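Local structure of GAF domain/HD domain protein (Geobacter sulfurreducens, 3EEA) at residues 11-25 / 146-160. The protein is of unknown function but, as a GAF domain/HD domain protein of which this chain is the GAF part, may have phosphatase activity. Sequence-based numbering, arbitrary orientation.
Sequences LTDVDEVIKDLSRLL and LVSHAALVVSHMQLF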
loop_
_atom_site.group_PDB
_atom_site.type_symbol
_atom_site.label_atom_id
_atom_site.label_comp_id
_atom_site.label_asym_id
_atom_site.label_seq_id
_atom_site.Cartn_x
_atom_site.Cartn_y
_atom_site.Cartn_z
ATOM N N LEU A 11 7.371 -8.736 15.834
ATOM C CA LEU A 11 6.032 -8.386 15.415
ATOM C C LEU A 11 5.817 -6.890 15.503
ATOM O O LEU A 11 4.752 -6.402 15.142
ATOM C CB LEU A 11 5.004 -9.082 16.303
ATOM C CG LEU A 11 5.102 -10.590 16.428
ATOM C CD1 LEU A 11 4.117 -11.086 17.461
ATOM C CD2 LEU A 11 4.832 -11.225 15.084
ATOM N N THR A 12 6.801 -6.151 16.014
ATOM C CA THR A 12 6.643 -4.705 16.187
ATOM C C THR A 12 7.748 -3.931 15.517
ATOM O O THR A 12 8.097 -2.872 15.990
ATOM C CB THR A 12 6.567 -4.310 17.697
ATOM O OG1 THR A 12 7.779 -4.720 18.355
ATOM C CG2 THR A 12 5.352 -4.927 18.350
ATOM N N ASP A 13 8.222 -4.398 14.370
ATOM C CA ASP A 13 9.379 -3.809 13.715
ATOM C C ASP A 13 8.943 -2.641 12.822
ATOM O O ASP A 13 8.645 -2.768 11.626
ATOM C CB ASP A 13 10.151 -4.871 12.930
ATOM C CG ASP A 13 11.492 -4.361 12.414
ATOM O OD1 ASP A 13 11.640 -3.131 12.242
ATOM O OD2 ASP A 13 12.354 -5.222 12.137
ATOM N N VAL A 14 8.892 -1.493 13.446
ATOM C CA VAL A 14 8.456 -0.271 12.773
ATOM C C VAL A 14 9.353 0.103 11.578
ATOM O O VAL A 14 8.869 0.654 10.588
ATOM C CB VAL A 14 8.344 0.914 13.787
ATOM C CG1 VAL A 14 7.110 0.767 14.691
ATOM C CG2 VAL A 14 9.582 1.018 14.636
ATOM N N ASP A 15 10.653 -0.171 11.660
ATOM C CA ASP A 15 11.551 0.202 10.563
ATOM C C ASP A 15 11.282 -0.613 9.303
ATOM O O ASP A 15 11.391 -0.085 8.211
ATOM C CB ASP A 15 13.040 0.177 10.970
ATOM C CG ASP A 15 13.951 0.780 9.898
ATOM O OD1 ASP A 15 13.667 1.889 9.362
ATOM O OD2 ASP A 15 14.937 0.113 9.532
ATOM N N GLU A 16 10.907 -1.884 9.416
ATOM C CA GLU A 16 10.568 -2.643 8.199
ATOM C C GLU A 16 9.272 -2.088 7.558
ATOM O O GLU A 16 9.161 -2.122 6.359
ATOM C CB GLU A 16 10.364 -4.132 8.418
ATOM C CG GLU A 16 11.607 -4.907 8.763
ATOM C CD GLU A 16 12.509 -5.160 7.571
ATOM O OE1 GLU A 16 12.027 -5.271 6.406
ATOM O OE2 GLU A 16 13.706 -5.308 7.830
ATOM N N VAL A 17 8.319 -1.652 8.371
ATOM C CA VAL A 17 7.086 -1.013 7.883
ATOM C C VAL A 17 7.464 0.266 7.078
ATOM O O VAL A 17 6.968 0.486 5.957
ATOM C CB VAL A 17 6.100 -0.713 9.022
ATOM C CG1 VAL A 17 4.852 0.061 8.513
ATOM C CG2 VAL A 17 5.614 -2.057 9.723
ATOM N N ILE A 18 8.361 1.078 7.633
ATOM C CA ILE A 18 8.778 2.343 6.967
ATOM C C ILE A 18 9.596 2.101 5.685
ATOM O O ILE A 18 9.426 2.798 4.692
ATOM C CB ILE A 18 9.538 3.292 7.964
ATOM C CG1 ILE A 18 8.578 3.757 9.057
ATOM C CG2 ILE A 18 10.176 4.455 7.179
ATOM C CD1 ILE A 18 7.271 4.236 8.592
ATOM N N LYS A 19 10.462 1.116 5.693
ATOM C CA LYS A 19 11.174 0.654 4.487
ATOM C C LYS A 19 10.188 0.212 3.399
ATOM O O LYS A 19 10.310 0.591 2.239
ATOM C CB LYS A 19 12.095 -0.539 4.789
ATOM C CG LYS A 19 13.402 -0.211 5.453
ATOM C CD LYS A 19 14.316 -1.439 5.551
ATOM C CE LYS A 19 14.919 -1.815 4.180
ATOM N NZ LYS A 19 16.342 -2.261 4.315
ATOM N N ASP A 20 9.228 -0.624 3.773
ATOM C CA ASP A 20 8.286 -1.132 2.785
ATOM C C ASP A 20 7.435 0.038 2.241
ATOM O O ASP A 20 7.200 0.108 1.016
ATOM C CB ASP A 20 7.374 -2.203 3.365
ATOM C CG ASP A 20 8.078 -3.521 3.625
ATOM O OD1 ASP A 20 9.188 -3.768 3.069
ATOM O OD2 ASP A 20 7.496 -4.325 4.425
ATOM N N LEU A 21 6.971 0.915 3.135
ATOM C CA LEU A 21 6.198 2.133 2.723
ATOM C C LEU A 21 7.000 2.962 1.724
ATOM O O LEU A 21 6.480 3.334 0.655
ATOM C CB LEU A 21 5.820 2.984 3.900
ATOM C CG LEU A 21 5.218 4.361 3.555
ATOM C CD1 LEU A 21 3.855 4.187 2.834
ATOM C CD2 LEU A 21 5.040 5.240 4.777
ATOM N N SER A 22 8.255 3.271 2.059
ATOM C CA SER A 22 9.112 4.084 1.185
ATOM C C SER A 22 9.327 3.468 -0.179
ATOM O O SER A 22 9.184 4.151 -1.229
ATOM C CB SER A 22 10.438 4.421 1.887
ATOM O OG SER A 22 10.155 5.078 3.134
ATOM N N ARG A 23 9.576 2.167 -0.211
ATOM C CA ARG A 23 9.765 1.481 -1.490
ATOM C C ARG A 23 8.497 1.576 -2.370
ATOM O O ARG A 23 8.566 1.859 -3.610
ATOM C CB ARG A 23 10.118 0.025 -1.192
ATOM C CG ARG A 23 10.118 -0.882 -2.325
ATOM C CD ARG A 23 10.585 -2.226 -1.808
ATOM N NE ARG A 23 9.911 -3.293 -2.511
ATOM C CZ ARG A 23 10.269 -3.707 -3.711
ATOM N NH1 ARG A 23 11.316 -3.141 -4.310
ATOM N NH2 ARG A 23 9.595 -4.698 -4.303
ATOM N N LEU A 24 7.352 1.287 -1.767
ATOM C CA LEU A 24 6.088 1.298 -2.509
ATOM C C LEU A 24 5.753 2.696 -3.036
ATOM O O LEU A 24 5.353 2.830 -4.201
ATOM C CB LEU A 24 4.945 0.785 -1.651
ATOM C CG LEU A 24 3.630 0.546 -2.365
ATOM C CD1 LEU A 24 3.839 -0.412 -3.539
ATOM C CD2 LEU A 24 2.588 0.051 -1.368
ATOM N N LEU A 25 5.920 3.725 -2.197
ATOM C CA LEU A 25 5.697 5.106 -2.642
ATOM C C LEU A 25 6.596 5.415 -3.840
ATOM O O LEU A 25 6.088 5.974 -4.830
ATOM C CB LEU A 25 5.938 6.131 -1.564
ATOM C CG LEU A 25 4.915 6.081 -0.442
ATOM C CD1 LEU A 25 5.490 6.919 0.727
ATOM C CD2 LEU A 25 3.524 6.555 -0.935
ATOM N N LEU A 146 -1.619 5.636 1.469
ATOM C CA LEU A 146 -0.570 4.648 1.828
ATOM C C LEU A 146 0.108 5.037 3.163
ATOM O O LEU A 146 0.294 4.219 4.046
ATOM C CB LEU A 146 0.447 4.519 0.715
ATOM C CG LEU A 146 -0.073 3.766 -0.511
ATOM C CD1 LEU A 146 1.047 3.522 -1.521
ATOM C CD2 LEU A 146 -0.728 2.464 -0.163
ATOM N N VAL A 147 0.351 6.324 3.354
ATOM C CA VAL A 147 0.928 6.830 4.581
ATOM C C VAL A 147 -0.039 6.607 5.726
ATOM O O VAL A 147 0.365 6.266 6.813
ATOM C CB VAL A 147 1.337 8.323 4.466
ATOM C CG1 VAL A 147 1.734 8.970 5.844
ATOM C CG2 VAL A 147 2.442 8.462 3.433
ATOM N N SER A 148 -1.340 6.777 5.492
ATOM C CA SER A 148 -2.303 6.573 6.542
ATOM C C SER A 148 -2.381 5.137 6.944
ATOM O O SER A 148 -2.555 4.838 8.123
ATOM C CB SER A 148 -3.673 7.093 6.171
ATOM O OG SER A 148 -3.551 8.487 6.006
ATOM N N HIS A 149 -2.251 4.215 5.967
ATOM C CA HIS A 149 -2.166 2.822 6.295
ATOM C C HIS A 149 -0.962 2.472 7.179
ATOM O O HIS A 149 -1.093 1.714 8.169
ATOM C CB HIS A 149 -2.123 1.969 5.033
ATOM C CG HIS A 149 -3.291 2.146 4.142
ATOM N ND1 HIS A 149 -3.269 1.752 2.819
ATOM C CD2 HIS A 149 -4.494 2.728 4.349
ATOM C CE1 HIS A 149 -4.413 2.088 2.255
ATOM N NE2 HIS A 149 -5.178 2.667 3.157
ATOM N N ALA A 150 0.222 2.980 6.789
ATOM C CA ALA A 150 1.451 2.742 7.514
ATOM C C ALA A 150 1.371 3.336 8.892
ATOM O O ALA A 150 1.822 2.692 9.883
ATOM C CB ALA A 150 2.721 3.317 6.725
ATOM N N ALA A 151 0.779 4.535 9.027
ATOM C CA ALA A 151 0.647 5.174 10.312
ATOM C C ALA A 151 -0.167 4.330 11.289
ATOM O O ALA A 151 0.200 4.213 12.467
ATOM C CB ALA A 151 0.012 6.615 10.179
ATOM N N LEU A 152 -1.254 3.726 10.822
ATOM C CA LEU A 152 -2.108 2.924 11.684
ATOM C C LEU A 152 -1.363 1.676 12.210
ATOM O O LEU A 152 -1.399 1.316 13.428
ATOM C CB LEU A 152 -3.328 2.508 10.878
ATOM C CG LEU A 152 -4.326 1.580 11.494
ATOM C CD1 LEU A 152 -4.836 2.186 12.810
ATOM C CD2 LEU A 152 -5.497 1.485 10.403
ATOM N N VAL A 153 -0.648 1.049 11.297
ATOM C CA VAL A 153 0.180 -0.113 11.623
ATOM C C VAL A 153 1.245 0.256 12.658
ATOM O O VAL A 153 1.412 -0.468 13.672
ATOM C CB VAL A 153 0.857 -0.730 10.377
ATOM C CG1 VAL A 153 1.834 -1.880 10.813
ATOM C CG2 VAL A 153 -0.208 -1.354 9.402
ATOM N N VAL A 154 1.979 1.324 12.383
ATOM C CA VAL A 154 3.085 1.800 13.265
ATOM C C VAL A 154 2.528 2.140 14.631
ATOM O O VAL A 154 3.095 1.752 15.660
ATOM C CB VAL A 154 3.871 2.995 12.662
ATOM C CG1 VAL A 154 4.852 3.610 13.744
ATOM C CG2 VAL A 154 4.691 2.498 11.438
ATOM N N SER A 155 1.354 2.765 14.659
ATOM C CA SER A 155 0.759 3.139 15.937
ATOM C C SER A 155 0.417 1.892 16.756
ATOM O O SER A 155 0.763 1.831 17.943
ATOM C CB SER A 155 -0.419 4.066 15.760
ATOM O OG SER A 155 -1.576 3.336 15.468
ATOM N N HIS A 156 -0.164 0.858 16.132
ATOM C CA HIS A 156 -0.383 -0.437 16.821
ATOM C C HIS A 156 0.930 -0.995 17.395
ATOM O O HIS A 156 0.960 -1.496 18.550
ATOM C CB HIS A 156 -1.033 -1.512 15.937
ATOM C CG HIS A 156 -2.443 -1.234 15.547
ATOM N ND1 HIS A 156 -3.029 -1.801 14.434
ATOM C CD2 HIS A 156 -3.380 -0.419 16.092
ATOM C CE1 HIS A 156 -4.272 -1.359 14.320
ATOM N NE2 HIS A 156 -4.509 -0.516 15.313
ATOM N N MET A 157 2.004 -0.931 16.613
ATOM C CA MET A 157 3.322 -1.434 17.050
ATOM C C MET A 157 3.962 -0.604 18.205
ATOM O O MET A 157 4.586 -1.170 19.106
ATOM C CB MET A 157 4.286 -1.444 15.878
ATOM C CG MET A 157 3.913 -2.382 14.741
ATOM S SD MET A 157 5.103 -2.487 13.342
ATOM C CE MET A 157 4.479 -3.941 12.453
ATOM N N GLN A 158 3.879 0.714 18.092
ATOM C CA GLN A 158 4.500 1.654 19.064
ATOM C C GLN A 158 3.764 1.632 20.416
ATOM O O GLN A 158 4.343 2.028 21.460
ATOM C CB GLN A 158 4.583 3.076 18.487
ATOM C CG GLN A 158 5.680 3.230 17.401
ATOM C CD GLN A 158 5.842 4.651 16.806
ATOM O OE1 GLN A 158 4.916 5.448 16.803
ATOM N NE2 GLN A 158 7.030 4.923 16.230
ATOM N N LEU A 159 2.523 1.142 20.436
ATOM C CA LEU A 159 1.855 0.775 21.706
ATOM C C LEU A 159 2.715 -0.123 22.620
ATOM O O LEU A 159 2.525 -0.140 23.857
ATOM C CB LEU A 159 0.516 0.067 21.442
ATOM C CG LEU A 159 -0.635 0.896 20.850
ATOM C CD1 LEU A 159 -1.851 -0.022 20.558
ATOM C CD2 LEU A 159 -1.045 2.063 21.736
ATOM N N PHE A 160 3.650 -0.889 22.055
ATOM C CA PHE A 160 4.558 -1.698 22.886
ATOM C C PHE A 160 5.922 -1.040 23.124
ATOM O O PHE A 160 6.022 0.198 23.138
ATOM C CB PHE A 160 4.696 -3.070 22.258
ATOM C CG PHE A 160 3.386 -3.787 22.143
ATOM C CD1 PHE A 160 2.830 -4.405 23.256
ATOM C CD2 PHE A 160 2.678 -3.798 20.953
ATOM C CE1 PHE A 160 1.611 -5.052 23.164
ATOM C CE2 PHE A 160 1.452 -4.433 20.862
ATOM C CZ PHE A 160 0.931 -5.079 21.986
#
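Val-17 enters helix 146-158 as a knob in a hole formed by Ala-150, Val-153, Val-154 and Met-157. Its two methyls divide the work: CG1, anti to the backbone N (chi1 175°), lies 3.8 Å from Val-154 CG2, while CG2 meets the extended Met-157 tip to tip, 3.5 Å from CE. Beyond it Val-14 CG1 packs against both Val-154 CG1 and Met-157 CB. On the other side, Leu-21 lays CD2 on Ala-150 CB at 3.6 Å and CD1 beside the backbone of Leu-146. Leu-146 then passes CD1 across Leu-24, 3.8 Å from its CD2, and alongside Leu-25.

Where 11-25 is still loop, the Met-157 chain runs alongside the backbone of Leu-11 and Thr-12: SD is 3.7 Å from Thr-12 C and CE 3.7 Å from Leu-11 O. An alanine in place of Met-157 would probably leave Val-17 CG2 and the Thr-12 backbone without their shared partner, opening a gap beside them. Thr-12 CG2 also touches the Phe-160 ring obliquely.

Between the segments the contact is apolar; polar bonds lie within one or lead outside the pair. Asp-13 N-caps helix 14-25, its OD1 accepting from Glu-16 N at 3.2 Å from above the carboxylate plane.

Ile-18 and Leu-25 reach strand 33-39, and Val-147 reaches strands 107-116 and 119-129. Arg-23 forms a salt bridge with Asp-145 of the second subunit; elsewhere on that interface His-149 and His-156 meet their counterparts. The nearly antiparallel axes (174°, 10.0 Å apart) pair the N- and C-terminal helices on one face of the antiparallel sheet, as in GAF domains.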